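Local coordinates for aminopentol aminotransferase (PDB 6HBS), which catalyses the pyridoxal-phosphate-dependent deamination of aminopentol, the hydrolysed form of fumonisin B1, with pyruvate as its preferred amino acceptor, at residues Pro64-Tyr69 with Thr308-Thr313; Asp79-Leu84 with Phe290-Met295; Tyr169-Tyr172 with Gln176-Ser179. One frame throughout, in Å; residues are numbered along the deposited sequence.

Overall arrangement
Along the chain the contacts are nested: contact 3 lies within the loop closed by contact 2, which in turn lies within that closed by contact 1. Contacts 1 and 2 are related through consecutive helices, 292-307 and 310-332, with centres 22 Å apart and nearest atoms about 11 Å apart; both also reach the second subunit. Contact 3 sits across the centre of the chain from them, 34 Å from contact 1 and 43 Å from contact 2 between centres, at an outermost strand of the seven-stranded sheet. Two contacts thus tie early segments to late helices near the dimer interface, while the third is a local strand-to-helix join.

Contact 1. Residues Pro64-Tyr69 with Thr308-Thr313; sequences PNLLGY and TPYLET
Leu66 and Leu67, in the loop between strand 54-57 and helix 72-82, both pack against Tyr310, the first residue of helix 310-332, and all three are buried. Leu67 CD2 lies 3.7 Å from Tyr310 CB, so this methyl bears on the root of the ring. Farther out, Leu66 brings both methyls to one ring carbon, with CD1 and CD2 each 4.0 Å from Tyr310 CE2. The first torsions differ: Leu66 holds CG anti to its backbone N (chi1 -177°), whereas Leu67 has CG beside it (chi1 -65°). Their methyls approach the ring obliquely. Leu311 CB stands 3.7 Å above the Tyr310 ring plane, nearer its edge than its centre.

The polar contacts fix the two backbones separately. Pro309, at the N-cap position, offers its O to Thr313 N at 3.0 Å and to Thr313 OG1 at 2.8 Å; the two donors come from opposite faces of the carbonyl plane, and OG1 stands 38° out of it. On the loop side, an inverse gamma turn is centred on Asn65, and Asn262 bonds to Leu67 N and Gly68 O. At the far end of the ring, Tyr310 OH is tied to Phe236 O.

Helix 292-307 adds Ile305 against both Leu66 and Tyr310. The side chain of Leu66 is about 8 Å from that of Lys258, the probable cofactor-bearing lysine, but about 14 Å from a bound pyridoxal phosphate, so not touching it. The two segments thus meet through apolar packing alone, which is not directional, whereas hydrogen bonds to other residues anchor the loop backbone and the tyrosine hydroxyl.

Contact 2. Residues Asp79-Leu84 with Phe290-Met295; sequences DAQRLL and FSAVPM
Gln81 and Arg82, at the C-terminal end of helix 72-82, meet Ala292 and Val293 at the start of helix 292-307, a helix-helix packing in the fold type I architecture of the class-III aminotransferases; the CA atoms of Gln81 and Val293 are 5.6 Å apart.

The packing is by van der Waals contact. Gln81 sends CG out anti to its backbone N (chi1 -176°) and then bends at chi2, which lays the chain along Ala292: CG is 3.7 Å from Ala292 O, and the amide NE2 is 3.5 Å from Ala292 CB. On Val293, CG2 makes the closer contact, 3.8 Å from Arg82 CA and 4.1 Å from Arg82 CB, while CG1 comes obliquely to the guanidinium of Arg82.

Hydrogen bonds to the following loop join the helices indirectly. Gln81 NE2 donates to Gly85 O, and Asp86 OD1 accepts from Val293 N. Replacing Gln81 by an alanine here would probably leave Gly85 O without its amide donor and open a gap beside the Ala292 methyl.

Charge lies on the partly exposed flank, where Arg82 also approaches Arg82 of the second subunit and packs on Glu75 of that subunit. Within its own helix, Arg82 NH1 forms a salt bridge to Asp79 OD1 at 3.0 Å; the oxygen lies only 8° out of the guanidinium plane and uses its anti lone pair.

Contact 3. Residues Tyr169-Tyr172 with Gln176-Ser179; sequences YYTY and QSLS
Tyr170 and Leu178 run alongside each other in the same direction, the leucine branch CD1 being set over one face of the tyrosine ring. This is a CH-pi contact: CD1 is 3.9 Å from the ring centroid and 19° off the ring normal. The methyl sits off-centre, its nearest ring atom being Tyr170 CD1 at 3.7 Å. Tyr170 CG occupies the position between its backbone N and carbonyl carbon (chi1 63°), and this first torsion lays the ring alongside the leucine. The other end of the ring is anchored, since Tyr170 OH bonds to Phe193 O on strand 189-194. Leu178 also touches Phe212 and Ala216 of helix 210-223, so it is wedged between that helix and the ring.

Ser177 is directed at the backbone instead. Its CB points toward the strand segment, and OG accepts the hydrogen bond of Thr171 N at 2.8 Å, with a nearly straight N-H...O angle of 172°. The same oxygen lies 3.5 Å from Tyr170 CA and 3.6 Å from Thr171 OG1, nestling against the backbone of Tyr170 and Thr171. Ser177 N in turn is held by Asp174 OD1.

The contact opens a beta-alpha-beta crossover: strand 167-170, an outermost strand of the seven-stranded sheet, leads through a short loop into helix 175-184 and on to strand 189-194, which runs parallel to it. Consecutive helix residues thus divide the labour, the serine hydroxyl satisfying a backbone N-H of Thr171 and the leucine methyl covering part of one face of the tyrosine ring.

Contact 1. Residues Pro64-Tyr69 with Thr308-Thr313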
loop_
_atom_site.group_PDB
_atom_site.type_symbol
_atom_site.label_atom_id
_atom_site.label_comp_id
_atom_site.label_asym_id
_atom_site.label_seq_id
_atom_site.Cartn_x
_atom_site.Cartn_y
_atom_site.Cartn_z
ATOM N N PRO A 64 -6.162 6.068 11.988
ATOM C CA PRO A 64 -5.156 7.061 11.610
ATOM C C PRO A 64 -5.206 8.447 12.275
ATOM O O PRO A 64 -4.169 9.052 12.422
ATOM C CB PRO A 64 -5.387 7.210 10.104
ATOM C CG PRO A 64 -5.823 5.806 9.680
ATOM C CD PRO A 64 -6.703 5.345 10.827
ATOM N N ASN A 65 -6.384 8.922 12.669
ATOM C CA ASN A 65 -6.478 10.254 13.259
ATOM C C ASN A 65 -6.107 10.179 14.751
ATOM O O ASN A 65 -6.982 10.061 15.608
ATOM C CB ASN A 65 -7.849 10.894 13.048
ATOM C CG ASN A 65 -7.896 12.293 13.640
ATOM O OD1 ASN A 65 -6.871 12.995 13.625
ATOM N ND2 ASN A 65 -9.062 12.688 14.136
ATOM N N LEU A 66 -4.810 10.314 15.039
ATOM C CA LEU A 66 -4.289 10.264 16.415
ATOM C C LEU A 66 -4.355 11.657 17.043
ATOM O O LEU A 66 -4.635 11.773 18.229
ATOM C CB LEU A 66 -2.845 9.762 16.408
ATOM C CG LEU A 66 -2.172 9.591 17.777
ATOM C CD1 LEU A 66 -2.792 8.437 18.580
ATOM C CD2 LEU A 66 -0.692 9.350 17.620
ATOM N N LEU A 67 -4.039 12.702 16.267
ATOM C CA LEU A 67 -3.742 14.026 16.859
ATOM C C LEU A 67 -4.727 15.093 16.387
ATOM O O LEU A 67 -4.605 16.272 16.784
ATOM C CB LEU A 67 -2.307 14.403 16.480
ATOM C CG LEU A 67 -1.230 13.495 17.064
ATOM C CD1 LEU A 67 0.161 13.899 16.598
ATOM C CD2 LEU A 67 -1.294 13.489 18.586
ATOM N N GLY A 68 -5.701 14.700 15.556
ATOM C CA GLY A 68 -6.644 15.631 14.962
ATOM C C GLY A 68 -6.475 15.798 13.470
ATOM O O GLY A 68 -5.344 15.896 12.937
ATOM N N TYR A 69 -7.607 15.811 12.779
ATOM C CA TYR A 69 -7.585 16.006 11.356
ATOM C C TYR A 69 -7.024 17.384 11.012
ATOM O O TYR A 69 -7.493 18.398 11.555
ATOM C CB TYR A 69 -8.990 15.893 10.787
ATOM C CG TYR A 69 -9.645 14.537 10.847
ATOM C CD1 TYR A 69 -9.231 13.485 10.042
ATOM C CD2 TYR A 69 -10.746 14.322 11.666
ATOM C CE1 TYR A 69 -9.913 12.274 10.027
ATOM C CE2 TYR A 69 -11.429 13.123 11.665
ATOM C CZ TYR A 69 -11.018 12.087 10.834
ATOM O OH TYR A 69 -11.713 10.904 10.839
ATOM N N THR A 308 4.921 15.665 23.754
ATOM C CA THR A 308 3.678 16.254 24.206
ATOM C C THR A 308 2.890 15.212 24.996
ATOM O O THR A 308 3.147 14.006 24.857
ATOM C CB THR A 308 2.818 16.779 23.046
ATOM O OG1 THR A 308 2.292 15.643 22.349
ATOM C CG2 THR A 308 3.559 17.696 22.091
ATOM N N PRO A 309 1.957 15.646 25.873
ATOM C CA PRO A 309 1.075 14.734 26.605
ATOM C C PRO A 309 -0.151 14.282 25.787
ATOM O O PRO A 309 -1.303 14.195 26.296
ATOM C CB PRO A 309 0.685 15.606 27.819
ATOM C CG PRO A 309 0.622 16.988 27.278
ATOM C CD PRO A 309 1.770 17.052 26.291
ATOM N N TYR A 310 0.075 13.943 24.512
ATOM C CA TYR A 310 -1.028 13.579 23.632
ATOM C C TYR A 310 -1.734 12.333 24.214
ATOM O O TYR A 310 -2.966 12.207 24.142
ATOM C CB TYR A 310 -0.539 13.333 22.198
ATOM C CG TYR A 310 0.022 11.950 22.027
ATOM C CD1 TYR A 310 1.308 11.661 22.431
ATOM C CD2 TYR A 310 -0.781 10.905 21.619
ATOM C CE1 TYR A 310 1.801 10.378 22.388
ATOM C CE2 TYR A 310 -0.301 9.611 21.548
ATOM C CZ TYR A 310 0.986 9.350 21.960
ATOM O OH TYR A 310 1.478 8.101 21.920
ATOM N N LEU A 311 -0.938 11.401 24.740
ATOM C CA LEU A 311 -1.444 10.066 25.138
ATOM C C LEU A 311 -2.332 10.224 26.382
ATOM O O LEU A 311 -3.441 9.706 26.428
ATOM C CB LEU A 311 -0.259 9.129 25.401
ATOM C CG LEU A 311 -0.611 7.707 25.845
ATOM C CD1 LEU A 311 -1.509 7.001 24.833
ATOM C CD2 LEU A 311 0.648 6.897 26.087
ATOM N N GLU A 312 -1.833 10.993 27.358
ATOM C CA GLU A 312 -2.560 11.232 28.616
ATOM C C GLU A 312 -3.861 11.969 28.300
ATOM O O GLU A 312 -4.933 11.612 28.820
ATOM C CB GLU A 312 -1.663 11.994 29.584
ATOM C CG GLU A 312 -0.453 11.200 30.005
ATOM C CD GLU A 312 0.668 11.132 28.979
ATOM O OE1 GLU A 312 0.709 11.947 28.053
ATOM O OE2 GLU A 312 1.449 10.218 29.091
ATOM N N THR A 313 -3.793 12.916 27.348
ATOM C CA THR A 313 -4.975 13.657 26.950
ATOM C C THR A 313 -6.052 12.703 26.402
ATOM O O THR A 313 -7.238 12.749 26.813
ATOM C CB THR A 313 -4.605 14.762 25.953
ATOM O OG1 THR A 313 -3.670 15.614 26.618
ATOM C CG2 THR A 313 -5.792 15.551 25.470
#

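Contact 2. Residues Asp79-Leu84 with Phe290-Met295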
loop_
_atom_site.group_PDB
_atom_site.type_symbol
_atom_site.label_atom_id
_atom_site.label_comp_id
_atom_site.label_asym_id
_atom_site.label_seq_id
_atom_site.Cartn_x
_atom_site.Cartn_y
_atom_site.Cartn_z
ATOM N N ASP A 79 3.937 20.087 4.198
ATOM C CA ASP A 79 4.087 21.199 3.243
ATOM C C ASP A 79 5.564 21.436 2.916
ATOM O O ASP A 79 5.908 21.588 1.757
ATOM C CB ASP A 79 3.547 22.510 3.812
ATOM C CG ASP A 79 2.056 22.633 4.000
ATOM O OD1 ASP A 79 1.292 21.881 3.352
ATOM O OD2 ASP A 79 1.670 23.568 4.738
ATOM N N ALA A 80 6.410 21.518 3.943
ATOM C CA ALA A 80 7.829 21.786 3.746
ATOM C C ALA A 80 8.479 20.693 2.874
ATOM O O ALA A 80 9.331 20.987 2.026
ATOM C CB ALA A 80 8.536 21.927 5.070
ATOM N N GLN A 81 8.121 19.428 3.110
ATOM C CA GLN A 81 8.684 18.346 2.310
ATOM C C GLN A 81 8.084 18.357 0.895
ATOM O O GLN A 81 8.779 18.083 -0.056
ATOM C CB GLN A 81 8.485 16.985 2.992
ATOM C CG GLN A 81 9.139 15.832 2.242
ATOM C CD GLN A 81 10.637 16.041 2.154
ATOM O OE1 GLN A 81 11.268 16.484 3.109
ATOM N NE2 GLN A 81 11.204 15.733 0.999
ATOM N N ARG A 82 6.812 18.700 0.747
ATOM C CA ARG A 82 6.201 18.734 -0.568
ATOM C C ARG A 82 6.923 19.731 -1.507
ATOM O O ARG A 82 6.989 19.495 -2.731
ATOM C CB ARG A 82 4.712 19.039 -0.433
ATOM C CG ARG A 82 3.879 18.637 -1.643
ATOM C CD ARG A 82 2.389 18.819 -1.366
ATOM N NE ARG A 82 1.960 18.109 -0.166
ATOM C CZ ARG A 82 1.549 18.675 0.967
ATOM N NH1 ARG A 82 1.609 19.986 1.098
ATOM N NH2 ARG A 82 1.083 17.929 1.959
ATOM N N LEU A 83 7.485 20.804 -0.945
ATOM C CA LEU A 83 8.241 21.782 -1.745
ATOM C C LEU A 83 9.551 21.166 -2.254
ATOM O O LEU A 83 10.145 21.711 -3.199
ATOM C CB LEU A 83 8.565 23.032 -0.917
ATOM C CG LEU A 83 7.381 23.918 -0.560
ATOM C CD1 LEU A 83 7.828 25.097 0.275
ATOM C CD2 LEU A 83 6.652 24.382 -1.802
ATOM N N LEU A 84 10.064 20.143 -1.559
ATOM C CA LEU A 84 11.309 19.521 -1.895
ATOM C C LEU A 84 11.059 18.390 -2.898
ATOM O O LEU A 84 11.479 18.509 -4.044
ATOM C CB LEU A 84 12.030 19.030 -0.642
ATOM C CG LEU A 84 12.397 20.144 0.327
ATOM C CD1 LEU A 84 12.916 19.573 1.645
ATOM C CD2 LEU A 84 13.429 21.069 -0.309
ATOM N N PHE A 290 8.986 4.559 -0.855
ATOM C CA PHE A 290 10.136 5.416 -0.621
ATOM C C PHE A 290 9.737 6.898 -0.695
ATOM O O PHE A 290 10.613 7.768 -0.688
ATOM C CB PHE A 290 11.270 5.045 -1.589
ATOM C CG PHE A 290 11.594 3.571 -1.508
ATOM C CD1 PHE A 290 12.247 3.070 -0.404
ATOM C CD2 PHE A 290 11.099 2.683 -2.437
ATOM C CE1 PHE A 290 12.467 1.706 -0.267
ATOM C CE2 PHE A 290 11.338 1.324 -2.312
ATOM C CZ PHE A 290 12.029 0.839 -1.231
ATOM N N SER A 291 8.429 7.179 -0.717
ATOM C CA SER A 291 7.930 8.541 -0.853
ATOM C C SER A 291 8.195 9.355 0.430
ATOM O O SER A 291 7.908 8.906 1.545
ATOM C CB SER A 291 6.472 8.540 -1.204
ATOM O OG SER A 291 6.254 7.819 -2.398
ATOM N N ALA A 292 8.713 10.586 0.242
ATOM C CA ALA A 292 9.207 11.427 1.306
ATOM C C ALA A 292 8.094 12.141 2.087
ATOM O O ALA A 292 8.271 12.358 3.277
ATOM C CB ALA A 292 10.166 12.448 0.735
ATOM N N VAL A 293 6.997 12.561 1.460
ATOM C CA VAL A 293 6.023 13.410 2.172
ATOM C C VAL A 293 5.418 12.635 3.357
ATOM O O VAL A 293 5.339 13.159 4.462
ATOM C CB VAL A 293 4.973 14.029 1.237
ATOM C CG1 VAL A 293 3.806 14.702 1.986
ATOM C CG2 VAL A 293 5.629 15.064 0.311
ATOM N N PRO A 294 4.969 11.376 3.199
ATOM C CA PRO A 294 4.483 10.602 4.342
ATOM C C PRO A 294 5.570 10.426 5.404
ATOM O O PRO A 294 5.249 10.408 6.577
ATOM C CB PRO A 294 4.003 9.287 3.721
ATOM C CG PRO A 294 3.661 9.688 2.305
ATOM C CD PRO A 294 4.742 10.680 1.925
ATOM N N MET A 295 6.848 10.353 4.993
ATOM C CA MET A 295 7.920 10.224 5.930
ATOM C C MET A 295 8.111 11.516 6.745
ATOM O O MET A 295 8.421 11.452 7.968
ATOM C CB MET A 295 9.219 9.835 5.238
ATOM C CG MET A 295 9.164 8.430 4.657
ATOM S SD MET A 295 10.775 7.954 4.066
ATOM C CE MET A 295 10.297 6.507 3.134
#

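Contact 3. Residues Tyr169-Tyr172 with Gln176-Ser179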
loop_
_atom_site.group_PDB
_atom_site.type_symbol
_atom_site.label_atom_id
_atom_site.label_comp_id
_atom_site.label_asym_id
_atom_site.label_seq_id
_atom_site.Cartn_x
_atom_site.Cartn_y
_atom_site.Cartn_z
ATOM N N TYR A 169 -3.201 -22.076 14.362
ATOM C CA TYR A 169 -3.969 -21.161 15.207
ATOM C C TYR A 169 -3.894 -21.612 16.658
ATOM O O TYR A 169 -3.722 -22.825 16.950
ATOM C CB TYR A 169 -5.390 -21.027 14.678
ATOM C CG TYR A 169 -5.460 -20.528 13.254
ATOM C CD1 TYR A 169 -5.299 -19.184 12.942
ATOM C CD2 TYR A 169 -5.623 -21.418 12.206
ATOM C CE1 TYR A 169 -5.335 -18.741 11.625
ATOM C CE2 TYR A 169 -5.646 -20.995 10.885
ATOM C CZ TYR A 169 -5.516 -19.650 10.593
ATOM O OH TYR A 169 -5.533 -19.251 9.287
ATOM N N TYR A 170 -3.978 -20.620 17.549
ATOM C CA TYR A 170 -4.101 -20.802 18.984
ATOM C C TYR A 170 -5.230 -19.876 19.467
ATOM O O TYR A 170 -5.672 -18.999 18.728
ATOM C CB TYR A 170 -2.777 -20.511 19.701
ATOM C CG TYR A 170 -2.305 -19.078 19.568
ATOM C CD1 TYR A 170 -1.501 -18.659 18.512
ATOM C CD2 TYR A 170 -2.702 -18.119 20.472
ATOM C CE1 TYR A 170 -1.096 -17.338 18.382
ATOM C CE2 TYR A 170 -2.301 -16.797 20.369
ATOM C CZ TYR A 170 -1.499 -16.395 19.317
ATOM O OH TYR A 170 -1.158 -15.059 19.217
ATOM N N THR A 171 -5.689 -20.081 20.703
ATOM C CA THR A 171 -6.710 -19.189 21.340
ATOM C C THR A 171 -6.004 -18.021 22.021
ATOM O O THR A 171 -5.135 -18.210 22.861
ATOM C CB THR A 171 -7.562 -19.953 22.362
ATOM O OG1 THR A 171 -8.146 -20.994 21.600
ATOM C CG2 THR A 171 -8.633 -19.105 23.019
ATOM N N TYR A 172 -6.390 -16.796 21.655
ATOM C CA TYR A 172 -5.788 -15.618 22.232
ATOM C C TYR A 172 -5.953 -15.670 23.750
ATOM O O TYR A 172 -7.030 -16.016 24.212
ATOM C CB TYR A 172 -6.420 -14.323 21.682
ATOM C CG TYR A 172 -5.617 -13.095 22.039
ATOM C CD1 TYR A 172 -4.488 -12.739 21.306
ATOM C CD2 TYR A 172 -5.953 -12.303 23.122
ATOM C CE1 TYR A 172 -3.731 -11.622 21.629
ATOM C CE2 TYR A 172 -5.215 -11.175 23.445
ATOM C CZ TYR A 172 -4.110 -10.820 22.687
ATOM O OH TYR A 172 -3.349 -9.750 23.048
ATOM N N GLN A 176 -1.829 -22.165 27.534
ATOM C CA GLN A 176 -1.817 -23.618 27.247
ATOM C C GLN A 176 -2.013 -23.842 25.745
ATOM O O GLN A 176 -1.310 -24.630 25.164
ATOM C CB GLN A 176 -2.877 -24.362 28.077
ATOM C CG GLN A 176 -2.879 -25.888 27.889
ATOM C CD GLN A 176 -1.585 -26.558 28.294
ATOM O OE1 GLN A 176 -1.029 -26.310 29.366
ATOM N NE2 GLN A 176 -1.082 -27.414 27.432
ATOM N N SER A 177 -2.964 -23.120 25.140
ATOM C CA SER A 177 -3.291 -23.207 23.713
ATOM C C SER A 177 -2.048 -22.874 22.884
ATOM O O SER A 177 -1.733 -23.554 21.913
ATOM C CB SER A 177 -4.427 -22.273 23.359
ATOM O OG SER A 177 -4.831 -22.446 22.028
ATOM N N LEU A 178 -1.356 -21.795 23.262
ATOM C CA LEU A 178 -0.171 -21.381 22.518
ATOM C C LEU A 178 0.945 -22.426 22.664
ATOM O O LEU A 178 1.569 -22.793 21.676
ATOM C CB LEU A 178 0.282 -20.014 23.028
ATOM C CG LEU A 178 1.488 -19.442 22.283
ATOM C CD1 LEU A 178 1.296 -19.492 20.772
ATOM C CD2 LEU A 178 1.788 -18.042 22.773
ATOM N N SER A 179 1.222 -22.864 23.906
ATOM C CA SER A 179 2.185 -23.938 24.175
ATOM C C SER A 179 1.874 -25.140 23.281
ATOM O O SER A 179 2.760 -25.677 22.610
ATOM C CB SER A 179 2.189 -24.363 25.631
ATOM O OG SER A 179 2.412 -23.258 26.486
#